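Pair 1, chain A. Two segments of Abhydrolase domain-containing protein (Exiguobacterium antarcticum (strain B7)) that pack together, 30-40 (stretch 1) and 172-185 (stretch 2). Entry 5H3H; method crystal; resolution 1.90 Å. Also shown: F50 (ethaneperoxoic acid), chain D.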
# COMPACT_ATOMS: atom_id res chain seq x y z
N TRP A 30 -18.61 -12.00 10.72
CA TRP A 30 -19.79 -12.46 10.00
C TRP A 30 -20.70 -13.23 10.99
O TRP A 30 -20.15 -14.06 11.75
CB TRP A 30 -19.33 -13.35 8.87
CG TRP A 30 -20.41 -14.00 8.04
CD1 TRP A 30 -20.94 -13.53 6.88
CD2 TRP A 30 -21.04 -15.26 8.28
NE1 TRP A 30 -21.88 -14.40 6.40
CE2 TRP A 30 -21.95 -15.48 7.23
CE3 TRP A 30 -20.93 -16.23 9.30
CZ2 TRP A 30 -22.75 -16.64 7.15
CZ3 TRP A 30 -21.73 -17.34 9.23
CH2 TRP A 30 -22.63 -17.55 8.18
N PRO A 31 -22.03 -13.04 10.98
CA PRO A 31 -22.74 -12.05 10.18
C PRO A 31 -23.42 -11.08 11.13
O PRO A 31 -24.64 -10.89 11.11
CB PRO A 31 -23.71 -12.90 9.40
CG PRO A 31 -24.04 -14.02 10.38
CD PRO A 31 -22.97 -14.10 11.41
N ALA A 32 -22.61 -10.46 12.00
CA ALA A 32 -23.16 -9.67 13.08
C ALA A 32 -23.12 -8.16 12.67
O ALA A 32 -23.42 -7.82 11.50
CB ALA A 32 -22.39 -9.95 14.33
N ASN A 33 -22.80 -7.30 13.63
CA ASN A 33 -22.51 -5.87 13.38
C ASN A 33 -21.65 -5.30 14.50
O ASN A 33 -21.34 -6.03 15.43
CB ASN A 33 -23.79 -5.03 13.14
CG ASN A 33 -24.74 -5.05 14.31
OD1 ASN A 33 -24.42 -4.58 15.38
ND2 ASN A 33 -25.95 -5.54 14.08
N ASN A 34 -21.24 -4.02 14.40
CA ASN A 34 -20.37 -3.38 15.41
C ASN A 34 -20.85 -3.50 16.84
O ASN A 34 -20.03 -3.46 17.78
CB ASN A 34 -20.09 -1.89 15.05
CG ASN A 34 -21.07 -0.93 15.66
OD1 ASN A 34 -22.20 -0.67 15.13
ND2 ASN A 34 -20.67 -0.37 16.79
N ASN A 35 -22.16 -3.63 17.05
CA ASN A 35 -22.71 -3.82 18.37
C ASN A 35 -22.19 -5.07 19.09
O ASN A 35 -22.24 -5.11 20.28
CB ASN A 35 -24.27 -3.83 18.42
CG ASN A 35 -24.87 -2.48 18.13
OD1 ASN A 35 -24.39 -1.46 18.61
ND2 ASN A 35 -25.95 -2.46 17.33
N MET A 36 -21.64 -6.05 18.39
CA MET A 36 -21.07 -7.20 19.13
C MET A 36 -19.90 -6.78 20.05
O MET A 36 -19.50 -7.55 20.89
CB MET A 36 -20.56 -8.30 18.21
CG MET A 36 -19.37 -7.90 17.41
SD MET A 36 -18.81 -9.13 16.23
CE MET A 36 -17.14 -9.28 16.77
N PHE A 37 -19.34 -5.59 19.86
CA PHE A 37 -18.18 -5.13 20.64
C PHE A 37 -18.61 -4.32 21.87
O PHE A 37 -17.74 -3.71 22.54
CB PHE A 37 -17.26 -4.26 19.77
CG PHE A 37 -16.58 -4.99 18.66
CD1 PHE A 37 -15.71 -6.04 18.95
CD2 PHE A 37 -16.79 -4.64 17.33
CE1 PHE A 37 -15.05 -6.71 17.92
CE2 PHE A 37 -16.17 -5.31 16.30
CZ PHE A 37 -15.25 -6.36 16.60
N GLU A 38 -19.90 -4.28 22.19
CA GLU A 38 -20.36 -3.35 23.22
C GLU A 38 -19.60 -3.39 24.56
O GLU A 38 -19.31 -2.34 25.10
CB GLU A 38 -21.88 -3.44 23.43
CG GLU A 38 -22.40 -4.36 24.54
CD GLU A 38 -23.93 -4.27 24.69
OE1 GLU A 38 -24.63 -3.92 23.69
OE2 GLU A 38 -24.43 -4.50 25.80
N TYR A 39 -19.32 -4.61 25.07
CA TYR A 39 -18.59 -4.82 26.34
C TYR A 39 -17.16 -4.24 26.32
O TYR A 39 -16.67 -3.75 27.33
CB TYR A 39 -18.63 -6.32 26.78
CG TYR A 39 -20.05 -6.75 27.02
CD1 TYR A 39 -20.72 -6.31 28.15
CD2 TYR A 39 -20.79 -7.39 26.01
CE1 TYR A 39 -22.07 -6.56 28.32
CE2 TYR A 39 -22.13 -7.66 26.18
CZ TYR A 39 -22.77 -7.24 27.35
OH TYR A 39 -24.13 -7.48 27.56
N GLN A 40 -16.51 -4.30 25.16
CA GLN A 40 -15.21 -3.69 24.93
C GLN A 40 -15.34 -2.20 24.77
O GLN A 40 -14.59 -1.45 25.35
CB GLN A 40 -14.53 -4.28 23.69
CG GLN A 40 -14.03 -5.70 23.94
CD GLN A 40 -15.17 -6.69 24.04
OE1 GLN A 40 -15.98 -6.78 23.15
NE2 GLN A 40 -15.21 -7.46 25.10
N PRO A 172 -30.92 -14.59 27.74
CA PRO A 172 -31.05 -13.23 27.19
C PRO A 172 -29.83 -12.70 26.49
O PRO A 172 -30.01 -11.92 25.57
CB PRO A 172 -31.39 -12.35 28.41
CG PRO A 172 -31.51 -13.24 29.60
CD PRO A 172 -31.12 -14.63 29.20
N LEU A 173 -28.58 -13.05 26.94
CA LEU A 173 -27.37 -12.71 26.24
C LEU A 173 -27.27 -13.38 24.85
O LEU A 173 -26.94 -12.74 23.89
CB LEU A 173 -26.08 -13.03 26.99
CG LEU A 173 -24.98 -12.03 27.31
CD1 LEU A 173 -23.58 -12.64 27.42
CD2 LEU A 173 -24.97 -10.73 26.49
N GLN A 174 -27.52 -14.68 24.78
CA GLN A 174 -27.54 -15.38 23.51
C GLN A 174 -28.56 -14.79 22.55
O GLN A 174 -28.26 -14.69 21.38
CB GLN A 174 -27.83 -16.86 23.65
CG GLN A 174 -26.72 -17.69 24.26
CD GLN A 174 -27.09 -19.18 24.34
OE1 GLN A 174 -27.40 -19.83 23.33
NE2 GLN A 174 -27.02 -19.74 25.54
N GLN A 175 -29.75 -14.41 23.03
CA GLN A 175 -30.77 -13.86 22.15
C GLN A 175 -30.34 -12.51 21.58
O GLN A 175 -30.61 -12.18 20.42
CB GLN A 175 -32.09 -13.73 22.86
CG GLN A 175 -33.29 -13.37 21.96
CD GLN A 175 -33.70 -14.49 20.97
OE1 GLN A 175 -33.64 -15.67 21.27
NE2 GLN A 175 -34.11 -14.09 19.75
N TRP A 176 -29.74 -11.70 22.43
CA TRP A 176 -29.16 -10.45 21.98
C TRP A 176 -28.22 -10.69 20.79
O TRP A 176 -28.26 -9.96 19.80
CB TRP A 176 -28.48 -9.71 23.16
CG TRP A 176 -27.55 -8.62 22.71
CD1 TRP A 176 -27.89 -7.35 22.24
CD2 TRP A 176 -26.15 -8.70 22.64
NE1 TRP A 176 -26.78 -6.69 21.86
CE2 TRP A 176 -25.69 -7.47 22.14
CE3 TRP A 176 -25.22 -9.70 22.93
CZ2 TRP A 176 -24.31 -7.21 21.91
CZ3 TRP A 176 -23.84 -9.43 22.76
CH2 TRP A 176 -23.42 -8.18 22.21
N PHE A 177 -27.31 -11.64 20.94
CA PHE A 177 -26.28 -11.89 19.96
C PHE A 177 -26.87 -12.44 18.68
O PHE A 177 -26.51 -12.00 17.58
CB PHE A 177 -25.15 -12.75 20.53
CG PHE A 177 -24.03 -12.92 19.57
CD1 PHE A 177 -23.15 -11.86 19.33
CD2 PHE A 177 -23.89 -14.09 18.84
CE1 PHE A 177 -22.11 -11.97 18.41
CE2 PHE A 177 -22.84 -14.22 17.93
CZ PHE A 177 -21.95 -13.16 17.71
N HIS A 178 -27.80 -13.38 18.84
CA HIS A 178 -28.60 -13.87 17.71
C HIS A 178 -29.28 -12.74 16.90
O HIS A 178 -29.13 -12.66 15.66
CB HIS A 178 -29.63 -14.82 18.25
CG HIS A 178 -30.46 -15.46 17.19
ND1 HIS A 178 -31.74 -15.08 16.92
CD2 HIS A 178 -30.17 -16.42 16.29
CE1 HIS A 178 -32.23 -15.80 15.93
NE2 HIS A 178 -31.29 -16.64 15.55
N ASN A 179 -29.97 -11.83 17.60
CA ASN A 179 -30.68 -10.76 16.93
C ASN A 179 -29.75 -9.77 16.19
O ASN A 179 -30.19 -9.22 15.16
CB ASN A 179 -31.59 -10.01 17.89
CG ASN A 179 -32.81 -10.81 18.31
OD1 ASN A 179 -33.16 -11.84 17.73
ND2 ASN A 179 -33.47 -10.32 19.31
N LEU A 180 -28.48 -9.62 16.64
CA LEU A 180 -27.49 -8.82 15.92
C LEU A 180 -27.26 -9.41 14.52
O LEU A 180 -27.07 -8.68 13.57
CB LEU A 180 -26.11 -8.83 16.60
CG LEU A 180 -25.95 -8.33 18.01
CD1 LEU A 180 -24.48 -8.50 18.36
CD2 LEU A 180 -26.46 -6.91 18.10
N SER A 181 -27.28 -10.74 14.41
CA SER A 181 -27.15 -11.38 13.16
C SER A 181 -28.42 -11.43 12.34
O SER A 181 -28.33 -11.34 11.13
CB SER A 181 -26.54 -12.78 13.31
OG SER A 181 -25.12 -12.69 13.63
N VAL A 182 -29.58 -11.51 12.97
CA VAL A 182 -30.83 -11.53 12.19
C VAL A 182 -31.09 -10.19 11.48
O VAL A 182 -31.57 -10.20 10.37
CB VAL A 182 -32.07 -11.97 12.96
CG1 VAL A 182 -31.84 -13.29 13.71
CG2 VAL A 182 -32.53 -10.90 13.88
N ASP A 183 -30.59 -9.10 12.06
CA ASP A 183 -30.56 -7.78 11.45
C ASP A 183 -29.80 -7.68 10.13
O ASP A 183 -30.11 -6.83 9.30
CB ASP A 183 -29.92 -6.77 12.44
CG ASP A 183 -29.76 -5.39 11.85
OD1 ASP A 183 -30.72 -4.59 11.86
OD2 ASP A 183 -28.67 -5.09 11.32
N ALA A 184 -28.83 -8.52 9.93
CA ALA A 184 -28.05 -8.52 8.75
C ALA A 184 -28.94 -8.74 7.51
O ALA A 184 -29.97 -9.45 7.55
CB ALA A 184 -26.98 -9.58 8.86
N SER A 185 -28.60 -8.07 6.42
CA SER A 185 -29.23 -8.38 5.15
C SER A 185 -28.99 -9.87 4.76
O SER A 185 -27.90 -10.38 4.92
CB SER A 185 -28.67 -7.46 4.05
OG SER A 185 -27.31 -7.81 3.71
C F50 D . -16.68 -15.10 11.03
OX1 F50 D . -17.84 -14.30 13.17
O F50 D . -16.53 -13.99 10.55
OXT F50 D . -16.94 -15.17 12.48
CH3 F50 D . -16.57 -16.32 10.17
O HOH W 1 -26.20 -7.17 11.26

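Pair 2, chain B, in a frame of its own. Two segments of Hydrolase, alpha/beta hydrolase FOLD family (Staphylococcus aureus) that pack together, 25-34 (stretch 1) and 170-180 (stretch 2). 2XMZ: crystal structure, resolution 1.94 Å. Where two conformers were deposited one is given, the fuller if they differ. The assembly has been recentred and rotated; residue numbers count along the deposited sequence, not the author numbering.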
# COMPACT_ATOMS: atom_id res chain seq x y z
N PHE B 25 0.69 3.04 -5.72
CA PHE B 25 0.60 3.25 -7.15
C PHE B 25 1.82 3.97 -7.70
O PHE B 25 2.37 4.87 -7.04
CB PHE B 25 -0.68 4.03 -7.49
CG PHE B 25 -0.85 4.28 -8.96
CD1 PHE B 25 -1.09 3.22 -9.82
CD2 PHE B 25 -0.75 5.56 -9.47
CE1 PHE B 25 -1.25 3.42 -11.18
CE2 PHE B 25 -0.91 5.80 -10.85
CZ PHE B 25 -1.16 4.72 -11.71
N LEU B 26 2.26 3.59 -8.90
CA LEU B 26 3.36 4.27 -9.59
C LEU B 26 4.67 4.13 -8.82
O LEU B 26 5.51 5.03 -8.80
CB LEU B 26 3.07 5.77 -9.79
CG LEU B 26 2.73 6.46 -11.11
CD1 LEU B 26 3.00 7.96 -10.97
CD2 LEU B 26 3.47 5.92 -12.32
N SER B 27 4.84 2.99 -8.18
CA SER B 27 5.98 2.77 -7.31
C SER B 27 6.12 1.28 -7.24
O SER B 27 5.46 0.57 -7.99
CB SER B 27 5.69 3.36 -5.92
OG SER B 27 6.72 3.05 -4.99
N ASP B 28 7.02 0.80 -6.39
CA ASP B 28 7.14 -0.62 -6.20
C ASP B 28 7.83 -0.85 -4.86
O ASP B 28 8.01 0.08 -4.05
CB ASP B 28 7.87 -1.32 -7.39
CG ASP B 28 9.21 -0.70 -7.71
OD1 ASP B 28 9.42 -0.29 -8.88
OD2 ASP B 28 10.08 -0.63 -6.84
N SER B 29 8.26 -2.09 -4.67
CA SER B 29 8.87 -2.51 -3.41
C SER B 29 10.12 -1.74 -3.03
O SER B 29 10.49 -1.71 -1.85
CB SER B 29 9.17 -3.98 -3.46
OG SER B 29 7.94 -4.70 -3.44
N ARG B 30 10.78 -1.12 -4.01
CA ARG B 30 11.96 -0.34 -3.72
C ARG B 30 11.70 0.80 -2.72
O ARG B 30 12.64 1.26 -2.09
CB ARG B 30 12.60 0.25 -4.98
CG ARG B 30 13.40 -0.74 -5.81
CD ARG B 30 13.78 -0.09 -7.12
NE ARG B 30 12.60 0.31 -7.88
CZ ARG B 30 12.62 1.05 -8.99
NH1 ARG B 30 13.78 1.49 -9.47
NH2 ARG B 30 11.48 1.35 -9.59
N THR B 31 10.46 1.27 -2.62
CA THR B 31 10.07 2.30 -1.65
C THR B 31 10.39 1.89 -0.20
O THR B 31 10.53 2.76 0.67
CB THR B 31 8.57 2.71 -1.78
OG1 THR B 31 8.31 3.86 -0.98
CG2 THR B 31 7.64 1.57 -1.34
N TYR B 32 10.50 0.58 0.06
CA TYR B 32 10.77 0.10 1.43
C TYR B 32 12.24 -0.21 1.67
O TYR B 32 12.63 -0.64 2.76
CB TYR B 32 9.90 -1.11 1.73
CG TYR B 32 8.44 -0.78 1.62
CD1 TYR B 32 7.89 0.22 2.42
CD2 TYR B 32 7.63 -1.42 0.70
CE1 TYR B 32 6.56 0.57 2.31
CE2 TYR B 32 6.29 -1.08 0.58
CZ TYR B 32 5.76 -0.09 1.39
OH TYR B 32 4.43 0.24 1.28
N HIS B 33 13.05 0.07 0.65
CA HIS B 33 14.49 -0.22 0.63
C HIS B 33 15.24 0.10 1.92
O HIS B 33 15.91 -0.76 2.49
CB HIS B 33 15.18 0.50 -0.56
CG HIS B 33 15.16 2.01 -0.47
ND1 HIS B 33 14.00 2.75 -0.47
CD2 HIS B 33 16.18 2.90 -0.38
CE1 HIS B 33 14.30 4.04 -0.39
NE2 HIS B 33 15.61 4.16 -0.33
N ASN B 34 15.13 1.35 2.36
CA ASN B 34 15.87 1.82 3.54
C ASN B 34 15.23 1.39 4.85
O ASN B 34 15.72 1.74 5.92
CB ASN B 34 16.00 3.35 3.50
CG ASN B 34 14.65 4.06 3.56
OD1 ASN B 34 14.45 4.98 4.36
ND2 ASN B 34 13.70 3.60 2.74
N HIS B 170 14.32 12.93 -6.09
CA HIS B 170 14.94 12.14 -7.17
C HIS B 170 14.55 10.65 -7.13
O HIS B 170 14.10 10.12 -8.15
CB HIS B 170 16.47 12.29 -7.12
CG HIS B 170 17.20 11.43 -8.11
ND1 HIS B 170 17.43 11.81 -9.41
CD2 HIS B 170 17.80 10.22 -7.96
CE1 HIS B 170 18.11 10.87 -10.04
NE2 HIS B 170 18.36 9.89 -9.18
N GLN B 171 14.73 10.00 -5.98
CA GLN B 171 14.41 8.57 -5.82
C GLN B 171 12.95 8.26 -6.15
O GLN B 171 12.66 7.31 -6.87
CB GLN B 171 14.71 8.08 -4.40
CG GLN B 171 16.18 7.87 -4.07
CD GLN B 171 16.40 7.59 -2.58
OE1 GLN B 171 16.09 8.42 -1.72
NE2 GLN B 171 16.96 6.41 -2.28
N ILE B 172 12.04 9.06 -5.58
CA ILE B 172 10.62 8.97 -5.87
C ILE B 172 10.34 9.12 -7.37
O ILE B 172 9.64 8.29 -7.96
CB ILE B 172 9.80 10.01 -5.06
CG1 ILE B 172 9.80 9.64 -3.57
CG2 ILE B 172 8.36 10.05 -5.56
CD1 ILE B 172 9.32 10.75 -2.66
N ARG B 173 10.90 10.18 -7.98
CA ARG B 173 10.72 10.47 -9.41
C ARG B 173 11.22 9.33 -10.30
O ARG B 173 10.58 8.96 -11.28
CB ARG B 173 11.40 11.79 -9.81
CG ARG B 173 11.13 12.18 -11.26
CD ARG B 173 11.72 13.53 -11.65
NE ARG B 173 11.62 13.75 -13.09
CZ ARG B 173 10.51 14.11 -13.73
NH1 ARG B 173 10.54 14.26 -15.04
NH2 ARG B 173 9.36 14.31 -13.07
N GLN B 174 12.38 8.77 -9.93
CA GLN B 174 12.97 7.67 -10.66
C GLN B 174 12.10 6.42 -10.58
O GLN B 174 11.91 5.73 -11.60
CB GLN B 174 14.40 7.40 -10.15
CG GLN B 174 15.05 6.10 -10.64
CD GLN B 174 14.56 4.87 -9.90
OE1 GLN B 174 14.35 3.81 -10.51
NE2 GLN B 174 14.36 4.99 -8.59
N GLN B 175 11.59 6.13 -9.38
CA GLN B 175 10.73 4.98 -9.15
C GLN B 175 9.46 5.07 -9.99
O GLN B 175 9.00 4.07 -10.54
CB GLN B 175 10.40 4.85 -7.67
CG GLN B 175 11.45 4.10 -6.82
CD GLN B 175 11.31 4.35 -5.31
OE1 GLN B 175 10.27 4.83 -4.84
NE2 GLN B 175 12.35 4.01 -4.56
N ARG B 176 8.91 6.28 -10.09
CA ARG B 176 7.72 6.53 -10.91
C ARG B 176 8.04 6.39 -12.43
O ARG B 176 7.30 5.73 -13.18
CB ARG B 176 7.14 7.92 -10.60
CG ARG B 176 6.67 8.10 -9.13
CD ARG B 176 6.13 9.51 -8.92
NE ARG B 176 5.41 9.67 -7.65
CZ ARG B 176 5.23 10.84 -7.04
NH1 ARG B 176 5.73 11.96 -7.55
NH2 ARG B 176 4.54 10.88 -5.90
N LEU B 177 9.14 7.00 -12.86
CA LEU B 177 9.55 7.02 -14.28
C LEU B 177 9.90 5.64 -14.80
O LEU B 177 9.83 5.37 -16.01
CB LEU B 177 10.72 7.98 -14.50
CG LEU B 177 10.45 9.49 -14.30
CD1 LEU B 177 11.73 10.32 -14.48
CD2 LEU B 177 9.36 9.98 -15.22
N SER B 178 10.27 4.74 -13.89
CA SER B 178 10.66 3.40 -14.31
C SER B 178 9.44 2.50 -14.47
O SER B 178 9.55 1.40 -14.99
CB SER B 178 11.61 2.79 -13.31
OG SER B 178 10.90 2.47 -12.14
N GLN B 179 8.27 2.96 -14.04
CA GLN B 179 7.06 2.15 -14.21
C GLN B 179 6.66 2.15 -15.67
O GLN B 179 6.90 3.11 -16.38
CB GLN B 179 5.91 2.66 -13.33
CG GLN B 179 6.21 2.67 -11.83
CD GLN B 179 6.80 1.35 -11.32
OE1 GLN B 179 6.31 0.27 -11.67
NE2 GLN B 179 7.84 1.44 -10.49
N SER B 180 6.10 1.04 -16.13
CA SER B 180 5.60 0.94 -17.49
C SER B 180 4.24 1.66 -17.59
O SER B 180 3.30 1.28 -16.87
CB SER B 180 5.45 -0.53 -17.84
OG SER B 180 4.91 -0.66 -19.13
O HOH W 2 5.24 6.97 -6.32
O HOH W 3 7.77 5.90 -4.98
O HOH W 4 9.65 5.89 -2.19

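What backbone arrangement do the two pairs share? In each, a loop that runs into a short 3-10 segment lies against the last turns of a helix and the residues that follow it. Superposing 14 central residues gives an RMSD of 0.6 Å, and the buried surface is nearly equal, 548 Å² in pair 1 and 534 Å² in pair 2. The closest CA atoms fall at neighbouring loop positions: CA of Ala A32 is 4.3 Å from CA of Ser A181, whereas CA of Leu B26, the match of Pro A31, is 5.1 Å from CA of Arg B176, the match of Ser A181.

How does the loop carbonyl meet the helix at these positions? The same CA-H...O contact occurs in both, with Pro A31 O 3.3 Å from Ser A181 CA and Leu B26 O 3.4 Å from Arg B176 CA. In pair 1 the short serine side chain adds a weak hydrogen bond from Ser A181 OG to Pro A31 O (3.1 Å). In pair 2 the arginine side chain runs past the carbonyl, with Arg B176 CG 3.3 Å from Leu B26 O, and a water joins the two residues, donating to Leu B26 O (3.2 Å) and accepting from Arg B176 NE (3.0 Å).

What fills the middle of the contact? Leu A180 and Gln B175 match, with side-chain centres only 0.8 Å apart, but their chemistry differs. Leu A180 CD1 packs against Met A36 CB at 3.9 Å, an apolar fit. Gln B175 brings an amide to the same place, and two waters serve its oxygen: both donate to Gln B175 OE1, at 2.7 and 2.9 Å, one also bonding Ser B27 OG (3.0 Å) and the other Thr B31 OG1 (2.7 Å), the match of Met A36.

How do the 3-10 segments and their neighbours hold the other stretch? Pair 1 relies largely on aromatic surface. Asn A35 O lies at the edge of the Trp A176 ring, 3.4 Å from CZ2, and Tyr A39 turns its edge toward that ring's face, their planes at 84°. Pair 2 has Arg B30 where pair 1 has Asn A35. Its guanidinium lies with one face toward Gln B175 CG, while NH2 donates to Ser B178 OG (2.8 Å) and NH1 makes a weak hydrogen bond to Gln B174 OE1 (2.6 Å). Asp B28, matching Asn A33, steadies the arginine through a salt bridge, Arg B30 NH2 to Asp B28 OD1 at 2.7 Å, and the same OD1 accepts from Gln B179 NE2 at 2.8 Å, tying this polar network to the residues after the helix.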